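PDB 1HCU: alpha-1,2-mannosidase from Trichoderma reesei, which probably removes alpha-1,2-linked mannose residues from high-mannose N-glycans in a calcium-dependent hydrolysis. Local coordinates for residues P303-G306 and H307-F311. Residues are numbered along the deposited sequence; the frame is centred on the assembly and turned at random.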
# COMPACT_ATOMS: atom_id res chain seq x y z
N PRO A 303 -17.33 6.08 13.84
CA PRO A 303 -16.13 6.84 14.23
C PRO A 303 -14.87 6.02 14.54
O PRO A 303 -14.25 6.22 15.58
CB PRO A 303 -16.59 7.62 15.48
CG PRO A 303 -18.10 7.59 15.42
CD PRO A 303 -18.39 6.22 14.85
N ASN A 304 -14.50 5.11 13.65
CA ASN A 304 -13.31 4.29 13.84
C ASN A 304 -12.41 4.28 12.60
O ASN A 304 -12.90 4.34 11.46
CB ASN A 304 -13.67 2.85 14.25
CG ASN A 304 -14.65 2.18 13.28
OD1 ASN A 304 -15.09 1.06 13.52
ND2 ASN A 304 -14.99 2.87 12.20
N SER A 305 -11.10 4.21 12.82
CA SER A 305 -10.16 4.21 11.71
C SER A 305 -8.82 3.63 12.17
O SER A 305 -8.71 3.11 13.28
CB SER A 305 -9.99 5.63 11.18
OG SER A 305 -9.44 5.64 9.88
N GLY A 306 -7.80 3.71 11.32
CA GLY A 306 -6.52 3.16 11.71
C GLY A 306 -5.43 3.51 10.73
O GLY A 306 -5.64 4.29 9.81
N HIS A 307 -4.26 2.92 10.93
CA HIS A 307 -3.11 3.20 10.08
C HIS A 307 -3.31 2.88 8.60
O HIS A 307 -2.71 3.54 7.74
CB HIS A 307 -1.89 2.46 10.64
CG HIS A 307 -0.59 3.06 10.24
ND1 HIS A 307 -0.15 3.10 8.93
CD2 HIS A 307 0.40 3.63 10.98
CE1 HIS A 307 1.04 3.67 8.88
NE2 HIS A 307 1.40 4.00 10.11
N LEU A 308 -4.13 1.89 8.28
CA LEU A 308 -4.35 1.54 6.87
C LEU A 308 -5.03 2.69 6.12
O LEU A 308 -4.65 3.01 4.99
CB LEU A 308 -5.21 0.27 6.73
CG LEU A 308 -4.58 -1.07 7.12
CD1 LEU A 308 -5.62 -2.19 6.99
CD2 LEU A 308 -3.38 -1.36 6.22
N ALA A 309 -6.03 3.30 6.75
CA ALA A 309 -6.75 4.41 6.12
C ALA A 309 -5.92 5.68 5.98
O ALA A 309 -6.32 6.61 5.28
CB ALA A 309 -8.02 4.72 6.90
N SER A 310 -4.75 5.74 6.62
CA SER A 310 -3.95 6.95 6.52
C SER A 310 -3.34 7.16 5.13
O SER A 310 -2.76 8.21 4.87
CB SER A 310 -2.85 6.96 7.58
OG SER A 310 -1.87 5.97 7.32
N PHE A 311 -3.48 6.18 4.25
CA PHE A 311 -2.94 6.29 2.89
C PHE A 311 -3.86 7.21 2.09
O PHE A 311 -3.47 7.74 1.04
CB PHE A 311 -2.90 4.91 2.22
CG PHE A 311 -4.13 4.61 1.40
CD1 PHE A 311 -4.13 4.80 0.03
CD2 PHE A 311 -5.32 4.24 2.03
CE1 PHE A 311 -5.29 4.62 -0.72
CE2 PHE A 311 -6.48 4.06 1.30
CZ PHE A 311 -6.47 4.25 -0.08
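Ser305 and Ala309 meet in a local, buried turn contact, where strand 300-306 ends and the chain coils toward helix 312-323. The hydroxyl OG of Ser305 lies 3.4 Å from the methyl CB of Ala309, a van der Waals touch. Ser305 OG is anti to its own N (chi1 -161°), beside the carbonyl carbon, which carries it forward along the chain to that methyl. Its strongest polar partner is Tyr339 OH of helix 326-344; a weaker one is Leu293 O. Ala309 packs on the same tyrosine.

The backbone closes the turn. Gly306 O receives a weak hydrogen bond from Ala309 N at 3.2 Å, with an N-H...O angle of 124°. Gly306 is extended, and from His307 on the chain takes helical backbone angles.

One residue further on, His307 O is gripped twice by Ser310. Ser310 N donates to His307 O at 3.2 Å. Ser310 OG turns back and donates to His307 O at 2.6 Å. This hydroxyl approaches at a C=O...O angle of 140°, tilted out of the carbonyl plane. Thr394 OG1 is a further hydrogen-bond partner of Ser310 OG.

The His307 side chain starts out away from residues 303-306. Its NE2 bonds Tyr343 OH, while ND1 makes a weak hydrogen bond to Glu393 OE2. Leu308 also touches Glu393, and its side chain is about 7 Å from the bound calcium ion at the nearest atoms. The arrangement is a strand-to-helix connection with a short 3-10 turn, in the alpha/alpha barrel of the family 47 glycosidases, beside the predicted active-site residues Glu393 and Asp245.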